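Local atomic coordinates of type III restriction-modification enzyme EcoP15I Mod subunit (Escherichia coli, PDB entry 4ZCF), a protein that methylates one adenine of the asymmetric DNA site 5'-CAGCAG-3' from S-adenosyl-L-methionine and, with its Res partner, supports restriction of DNA. Residues Trp60-Ala70 with Ser172-Tyr183. Residues are numbered along the deposited sequence; the frame is centred on the assembly and turned at random.
Sequences WLGKSYARLLA and SAWLTFIYPRLY
Trp60, at the end of strand 57-60, and the helix that follows it pack against residues 172-183 of helix 171-188, within the DNA methylase region, the two short helical segments running 33° from parallel with axes 8.2 Å apart. The Trp60 indole is sandwiched: CB of Leu175 sits over one face, 3.7 Å from the centroid of the five-membered ring in a CH-pi contact, while CB of Lys63, from its own segment, covers the other. At the ring edge, NE1 of Trp60 donates nearly in plane to OG1 of Thr176 (3.1 Å), a bent bond of 135°, and CH2 of Trp60 meets CD2 of Tyr179. Thr176 OG1 in turn donates to Ser172 O, while Thr176 N reaches the same oxygen from the opposite face of the carbonyl plane. With CG2 anti to the backbone N, the methyl of Thr176 reaches the edge of the Tyr65 ring, CG2 to CD2 3.6 Å. Farther along, CB of Ala66 rests against Tyr179 CD1, and CB of Ala70 is 3.8 Å from Pro180 CB. Trp60 also pairs in an antiparallel ladder with a strand of the second Mod subunit. Were the indole replaced by an alanine here, Thr176 OG1 would probably lose its donor and a gap open between Leu175 and Lys63. One hydrogen bond thus crosses an otherwise largely apolar, buried seam beside the dimer interface.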
ATOM      1  N   TRP A  60      11.235 -10.664 -13.271  1.00 36.15           N
ATOM      2  CA  TRP A  60      11.744 -11.989 -13.010  1.00 36.23           C
ATOM      3  C   TRP A  60      11.036 -12.968 -13.956  1.00 41.95           C
ATOM      4  O   TRP A  60       9.890 -12.709 -14.353  1.00 40.36           O
ATOM      5  CB  TRP A  60      11.597 -12.350 -11.498  1.00 34.61           C
ATOM      6  CG  TRP A  60      10.227 -12.769 -11.064  1.00 35.19           C
ATOM      7  CD1 TRP A  60       9.735 -14.034 -11.039  1.00 37.89           C
ATOM      8  CD2 TRP A  60       9.162 -11.915 -10.618  1.00 35.24           C
ATOM      9  NE1 TRP A  60       8.432 -14.030 -10.595  1.00 37.07           N
ATOM     10  CE2 TRP A  60       8.040 -12.741 -10.370  1.00 38.13           C
ATOM     11  CE3 TRP A  60       9.038 -10.527 -10.415  1.00 36.72           C
ATOM     12  CZ2 TRP A  60       6.815 -12.232  -9.935  1.00 37.26           C
ATOM     13  CZ3 TRP A  60       7.831 -10.028  -9.940  1.00 37.97           C
ATOM     14  CH2 TRP A  60       6.744 -10.878  -9.688  1.00 38.45           C
ATOM     15  N   LEU A  61      11.729 -14.064 -14.349  1.00 41.35           N
ATOM     16  CA  LEU A  61      11.187 -15.156 -15.189  1.00 41.77           C
ATOM     17  C   LEU A  61      10.187 -15.901 -14.298  1.00 47.09           C
ATOM     18  O   LEU A  61      10.575 -16.405 -13.230  1.00 48.22           O
ATOM     19  CB  LEU A  61      12.330 -16.104 -15.642  1.00 42.04           C
ATOM     20  CG  LEU A  61      11.955 -17.423 -16.375  1.00 47.41           C
ATOM     21  CD1 LEU A  61      11.533 -17.163 -17.825  1.00 47.41           C
ATOM     22  CD2 LEU A  61      13.105 -18.448 -16.313  1.00 48.10           C
ATOM     23  N   GLY A  62       8.912 -15.890 -14.697  1.00 42.24           N
ATOM     24  CA  GLY A  62       7.836 -16.471 -13.895  1.00 41.17           C
ATOM     25  C   GLY A  62       6.799 -15.450 -13.461  1.00 43.71           C
ATOM     26  O   GLY A  62       5.775 -15.819 -12.880  1.00 43.00           O
ATOM     27  N   LYS A  63       7.039 -14.151 -13.770  1.00 39.32           N
ATOM     28  CA  LYS A  63       6.109 -13.063 -13.498  1.00 38.81           C
ATOM     29  C   LYS A  63       4.812 -13.297 -14.263  1.00 42.62           C
ATOM     30  O   LYS A  63       3.735 -13.103 -13.691  1.00 41.72           O
ATOM     31  CB  LYS A  63       6.729 -11.701 -13.870  1.00 40.84           C
ATOM     32  CG  LYS A  63       5.939 -10.514 -13.339  1.00 46.24           C
ATOM     33  CD  LYS A  63       6.714  -9.199 -13.386  1.00 59.34           C
ATOM     34  CE  LYS A  63       5.827  -8.054 -12.921  1.00 74.23           C
ATOM     35  NZ  LYS A  63       6.597  -6.819 -12.615  1.00 86.16           N
ATOM     36  N   SER A  64       4.915 -13.716 -15.556  1.00 39.49           N
ATOM     37  CA  SER A  64       3.759 -14.022 -16.416  1.00 39.68           C
ATOM     38  C   SER A  64       3.015 -15.249 -15.914  1.00 45.27           C
ATOM     39  O   SER A  64       1.787 -15.289 -16.021  1.00 46.08           O
ATOM     40  CB  SER A  64       4.167 -14.183 -17.884  1.00 42.82           C
ATOM     41  OG  SER A  64       5.329 -14.975 -18.077  1.00 51.23           O
ATOM     42  N   TYR A  65       3.762 -16.232 -15.347  1.00 42.12           N
ATOM     43  CA  TYR A  65       3.270 -17.461 -14.721  1.00 42.78           C
ATOM     44  C   TYR A  65       2.536 -17.138 -13.408  1.00 45.82           C
ATOM     45  O   TYR A  65       1.488 -17.737 -13.144  1.00 47.99           O
ATOM     46  CB  TYR A  65       4.434 -18.452 -14.462  1.00 44.85           C
ATOM     47  CG  TYR A  65       4.004 -19.805 -13.923  1.00 47.42           C
ATOM     48  CD1 TYR A  65       3.518 -20.793 -14.773  1.00 50.12           C
ATOM     49  CD2 TYR A  65       4.126 -20.111 -12.571  1.00 48.09           C
ATOM     50  CE1 TYR A  65       3.124 -22.039 -14.285  1.00 51.47           C
ATOM     51  CE2 TYR A  65       3.762 -21.363 -12.075  1.00 48.84           C
ATOM     52  CZ  TYR A  65       3.250 -22.322 -12.934  1.00 56.31           C
ATOM     53  OH  TYR A  65       2.887 -23.561 -12.460  1.00 55.25           O
ATOM     54  N   ALA A  66       3.095 -16.228 -12.576  1.00 39.42           N
ATOM     55  CA  ALA A  66       2.479 -15.782 -11.311  1.00 38.10           C
ATOM     56  C   ALA A  66       1.173 -15.026 -11.587  1.00 40.52           C
ATOM     57  O   ALA A  66       0.203 -15.216 -10.864  1.00 40.55           O
ATOM     58  CB  ALA A  66       3.440 -14.913 -10.522  1.00 38.20           C
ATOM     59  N   ARG A  67       1.134 -14.217 -12.660  1.00 37.39           N
ATOM     60  CA  ARG A  67      -0.069 -13.482 -13.092  1.00 38.43           C
ATOM     61  C   ARG A  67      -1.221 -14.445 -13.519  1.00 42.20           C
ATOM     62  O   ARG A  67      -2.388 -14.206 -13.200  1.00 40.84           O
ATOM     63  CB  ARG A  67       0.269 -12.473 -14.207  1.00 39.99           C
ATOM     64  CG  ARG A  67       0.904 -11.183 -13.679  1.00 57.92           C
ATOM     65  CD  ARG A  67       1.009 -10.081 -14.727  1.00 76.18           C
ATOM     66  NE  ARG A  67       2.213 -10.203 -15.557  1.00 89.23           N
ATOM     67  CZ  ARG A  67       2.234 -10.671 -16.805  1.00105.79           C
ATOM     68  NH1 ARG A  67       1.110 -11.063 -17.397  1.00 91.15           N
ATOM     69  NH2 ARG A  67       3.379 -10.747 -17.471  1.00 90.95           N
ATOM     70  N   LEU A  68      -0.862 -15.546 -14.202  1.00 39.56           N
ATOM     71  CA  LEU A  68      -1.754 -16.612 -14.656  1.00 39.53           C
ATOM     72  C   LEU A  68      -2.358 -17.338 -13.443  1.00 43.46           C
ATOM     73  O   LEU A  68      -3.586 -17.407 -13.317  1.00 41.96           O
ATOM     74  CB  LEU A  68      -0.955 -17.598 -15.534  1.00 39.57           C
ATOM     75  CG  LEU A  68      -1.705 -18.822 -16.056  1.00 43.96           C
ATOM     76  CD1 LEU A  68      -2.952 -18.423 -16.885  1.00 43.99           C
ATOM     77  CD2 LEU A  68      -0.790 -19.687 -16.844  1.00 44.95           C
ATOM     78  N   LEU A  69      -1.475 -17.838 -12.543  1.00 40.84           N
ATOM     79  CA  LEU A  69      -1.793 -18.510 -11.278  1.00 41.35           C
ATOM     80  C   LEU A  69      -2.855 -17.801 -10.460  1.00 46.39           C
ATOM     81  O   LEU A  69      -3.611 -18.481  -9.776  1.00 48.63           O
ATOM     82  CB  LEU A  69      -0.520 -18.634 -10.428  1.00 41.73           C
ATOM     83  CG  LEU A  69       0.101 -20.027 -10.226  1.00 46.72           C
ATOM     84  CD1 LEU A  69       0.143 -20.841 -11.531  1.00 47.57           C
ATOM     85  CD2 LEU A  69       1.492 -19.909  -9.607  1.00 45.96           C
ATOM     86  N   ALA A  70      -2.903 -16.453 -10.501  1.00 41.86           N
ATOM     87  CA  ALA A  70      -3.849 -15.641  -9.747  1.00 42.36           C
ATOM     88  C   ALA A  70      -5.208 -15.516 -10.426  1.00 48.72           C
ATOM     89  O   ALA A  70      -6.222 -15.260  -9.760  1.00 48.68           O
ATOM     90  CB  ALA A  70      -3.262 -14.268  -9.496  1.00 43.40           C
ATOM     91  N   SER A 172      13.531 -15.208  -8.072  1.00 40.12           N
ATOM     92  CA  SER A 172      12.445 -15.341  -9.051  1.00 38.88           C
ATOM     93  C   SER A 172      11.473 -16.465  -8.689  1.00 40.77           C
ATOM     94  O   SER A 172      10.270 -16.257  -8.803  1.00 39.77           O
ATOM     95  CB  SER A 172      12.982 -15.485 -10.471  1.00 41.69           C
ATOM     96  OG  SER A 172      13.955 -16.503 -10.584  1.00 47.95           O
ATOM     97  N   ALA A 173      11.980 -17.633  -8.208  1.00 37.15           N
ATOM     98  CA  ALA A 173      11.136 -18.755  -7.762  1.00 36.26           C
ATOM     99  C   ALA A 173      10.308 -18.298  -6.556  1.00 40.38           C
ATOM    100  O   ALA A 173       9.071 -18.468  -6.546  1.00 39.63           O
ATOM    101  CB  ALA A 173      11.992 -19.954  -7.397  1.00 36.77           C
ATOM    102  N   TRP A 174      10.983 -17.613  -5.588  1.00 36.24           N
ATOM    103  CA  TRP A 174      10.332 -17.031  -4.404  1.00 34.75           C
ATOM    104  C   TRP A 174       9.258 -16.003  -4.772  1.00 36.29           C
ATOM    105  O   TRP A 174       8.165 -16.068  -4.227  1.00 36.29           O
ATOM    106  CB  TRP A 174      11.360 -16.461  -3.426  1.00 32.98           C
ATOM    107  CG  TRP A 174      10.783 -16.171  -2.068  1.00 33.33           C
ATOM    108  CD1 TRP A 174      10.698 -17.035  -1.013  1.00 36.15           C
ATOM    109  CD2 TRP A 174      10.206 -14.924  -1.619  1.00 32.18           C
ATOM    110  NE1 TRP A 174      10.124 -16.403   0.073  1.00 35.97           N
ATOM    111  CE2 TRP A 174       9.796 -15.111  -0.277  1.00 36.80           C
ATOM    112  CE3 TRP A 174      10.009 -13.664  -2.220  1.00 31.83           C
ATOM    113  CZ2 TRP A 174       9.201 -14.083   0.476  1.00 34.90           C
ATOM    114  CZ3 TRP A 174       9.400 -12.651  -1.483  1.00 32.44           C
ATOM    115  CH2 TRP A 174       9.025 -12.854  -0.148  1.00 33.16           C
ATOM    116  N   LEU A 175       9.536 -15.101  -5.737  1.00 33.40           N
ATOM    117  CA  LEU A 175       8.567 -14.091  -6.206  1.00 33.18           C
ATOM    118  C   LEU A 175       7.384 -14.715  -6.955  1.00 40.07           C
ATOM    119  O   LEU A 175       6.262 -14.213  -6.857  1.00 40.69           O
ATOM    120  CB  LEU A 175       9.249 -13.015  -7.055  1.00 33.08           C
ATOM    121  CG  LEU A 175      10.270 -12.086  -6.346  1.00 37.55           C
ATOM    122  CD1 LEU A 175      11.133 -11.369  -7.363  1.00 37.89           C
ATOM    123  CD2 LEU A 175       9.592 -11.036  -5.474  1.00 38.08           C
ATOM    124  N   THR A 176       7.619 -15.851  -7.654  1.00 38.28           N
ATOM    125  CA  THR A 176       6.584 -16.600  -8.378  1.00 37.79           C
ATOM    126  C   THR A 176       5.630 -17.204  -7.338  1.00 42.27           C
ATOM    127  O   THR A 176       4.422 -17.268  -7.575  1.00 44.42           O
ATOM    128  CB  THR A 176       7.225 -17.672  -9.309  1.00 39.98           C
ATOM    129  OG1 THR A 176       8.265 -17.077 -10.089  1.00 35.38           O
ATOM    130  CG2 THR A 176       6.206 -18.345 -10.241  1.00 33.36           C
ATOM    131  N   PHE A 177       6.176 -17.639  -6.193  1.00 36.89           N
ATOM    132  CA  PHE A 177       5.409 -18.214  -5.091  1.00 35.19           C
ATOM    133  C   PHE A 177       4.521 -17.188  -4.364  1.00 38.03           C
ATOM    134  O   PHE A 177       3.318 -17.443  -4.265  1.00 36.87           O
ATOM    135  CB  PHE A 177       6.311 -19.020  -4.136  1.00 36.94           C
ATOM    136  CG  PHE A 177       5.661 -19.449  -2.831  1.00 38.80           C
ATOM    137  CD1 PHE A 177       4.595 -20.341  -2.826  1.00 41.94           C
ATOM    138  CD2 PHE A 177       6.128 -18.969  -1.613  1.00 40.71           C
ATOM    139  CE1 PHE A 177       3.988 -20.719  -1.631  1.00 43.12           C
ATOM    140  CE2 PHE A 177       5.510 -19.333  -0.425  1.00 44.08           C
ATOM    141  CZ  PHE A 177       4.447 -20.208  -0.441  1.00 42.66           C
ATOM    142  N   ILE A 178       5.073 -16.034  -3.880  1.00 34.83           N
ATOM    143  CA  ILE A 178       4.241 -15.045  -3.148  1.00 34.95           C
ATOM    144  C   ILE A 178       3.286 -14.198  -3.959  1.00 36.67           C
ATOM    145  O   ILE A 178       2.207 -13.910  -3.451  1.00 35.60           O
ATOM    146  CB  ILE A 178       4.959 -14.198  -2.048  1.00 39.33           C
ATOM    147  CG1 ILE A 178       6.242 -13.556  -2.565  1.00 40.32           C
ATOM    148  CG2 ILE A 178       5.211 -14.997  -0.752  1.00 42.62           C
ATOM    149  CD1 ILE A 178       6.076 -12.261  -3.296  1.00 47.65           C
ATOM    150  N   TYR A 179       3.705 -13.698  -5.155  1.00 33.80           N
ATOM    151  CA  TYR A 179       2.878 -12.829  -6.006  1.00 32.97           C
ATOM    152  C   TYR A 179       1.368 -13.169  -6.042  1.00 36.49           C
ATOM    153  O   TYR A 179       0.568 -12.270  -5.717  1.00 38.45           O
ATOM    154  CB  TYR A 179       3.449 -12.677  -7.443  1.00 35.06           C
ATOM    155  CG  TYR A 179       2.646 -11.720  -8.313  1.00 38.08           C
ATOM    156  CD1 TYR A 179       1.453 -12.121  -8.910  1.00 39.36           C
ATOM    157  CD2 TYR A 179       3.049 -10.396  -8.488  1.00 39.34           C
ATOM    158  CE1 TYR A 179       0.659 -11.225  -9.619  1.00 39.38           C
ATOM    159  CE2 TYR A 179       2.274  -9.497  -9.224  1.00 40.41           C
ATOM    160  CZ  TYR A 179       1.079  -9.920  -9.788  1.00 49.83           C
ATOM    161  OH  TYR A 179       0.278  -9.062 -10.507  1.00 55.50           O
ATOM    162  N   PRO A 180       0.915 -14.389  -6.475  1.00 29.84           N
ATOM    163  CA  PRO A 180      -0.531 -14.613  -6.590  1.00 27.95           C
ATOM    164  C   PRO A 180      -1.254 -14.604  -5.251  1.00 32.56           C
ATOM    165  O   PRO A 180      -2.438 -14.253  -5.186  1.00 32.32           O
ATOM    166  CB  PRO A 180      -0.612 -15.949  -7.307  1.00 29.29           C
ATOM    167  CG  PRO A 180       0.641 -16.657  -6.933  1.00 33.79           C
ATOM    168  CD  PRO A 180       1.665 -15.583  -6.935  1.00 30.33           C
ATOM    169  N   ARG A 181      -0.543 -14.985  -4.188  1.00 29.94           N
ATOM    170  CA  ARG A 181      -1.053 -15.003  -2.816  1.00 30.46           C
ATOM    171  C   ARG A 181      -1.335 -13.574  -2.290  1.00 33.41           C
ATOM    172  O   ARG A 181      -2.463 -13.284  -1.863  1.00 32.02           O
ATOM    173  CB  ARG A 181      -0.101 -15.806  -1.930  1.00 30.85           C
ATOM    174  CG  ARG A 181      -0.193 -17.303  -2.245  1.00 32.53           C
ATOM    175  CD  ARG A 181       1.057 -18.069  -1.930  1.00 31.59           C
ATOM    176  NE  ARG A 181       0.861 -19.508  -2.127  1.00 41.70           N
ATOM    177  CZ  ARG A 181       0.966 -20.132  -3.297  1.00 56.56           C
ATOM    178  NH1 ARG A 181       1.297 -19.454  -4.398  1.00 32.18           N
ATOM    179  NH2 ARG A 181       0.725 -21.433  -3.383  1.00 46.76           N
ATOM    180  N   LEU A 182      -0.353 -12.659  -2.467  1.00 28.59           N
ATOM    181  CA  LEU A 182      -0.450 -11.238  -2.117  1.00 27.56           C
ATOM    182  C   LEU A 182      -1.456 -10.541  -3.006  1.00 37.39           C
ATOM    183  O   LEU A 182      -2.166  -9.648  -2.537  1.00 39.45           O
ATOM    184  CB  LEU A 182       0.918 -10.572  -2.293  1.00 26.90           C
ATOM    185  CG  LEU A 182       2.054 -10.974  -1.321  1.00 30.19           C
ATOM    186  CD1 LEU A 182       3.238 -10.097  -1.547  1.00 30.73           C
ATOM    187  CD2 LEU A 182       1.616 -10.882   0.170  1.00 25.03           C
ATOM    188  N   TYR A 183      -1.533 -10.953  -4.299  1.00 36.26           N
ATOM    189  CA  TYR A 183      -2.478 -10.409  -5.258  1.00 36.79           C
ATOM    190  C   TYR A 183      -3.914 -10.679  -4.829  1.00 39.40           C
ATOM    191  O   TYR A 183      -4.702  -9.737  -4.766  1.00 40.64           O
ATOM    192  CB  TYR A 183      -2.182 -10.926  -6.686  1.00 40.23           C
ATOM    193  CG  TYR A 183      -3.054 -10.287  -7.748  1.00 43.83           C
ATOM    194  CD1 TYR A 183      -2.688  -9.084  -8.351  1.00 46.17           C
ATOM    195  CD2 TYR A 183      -4.283 -10.845  -8.098  1.00 44.85           C
ATOM    196  CE1 TYR A 183      -3.507  -8.471  -9.307  1.00 46.46           C
ATOM    197  CE2 TYR A 183      -5.117 -10.232  -9.032  1.00 46.17           C
ATOM    198  CZ  TYR A 183      -4.709  -9.063  -9.661  1.00 53.20           C
ATOM    199  OH  TYR A 183      -5.527  -8.473 -10.594  1.00 54.39           O
TER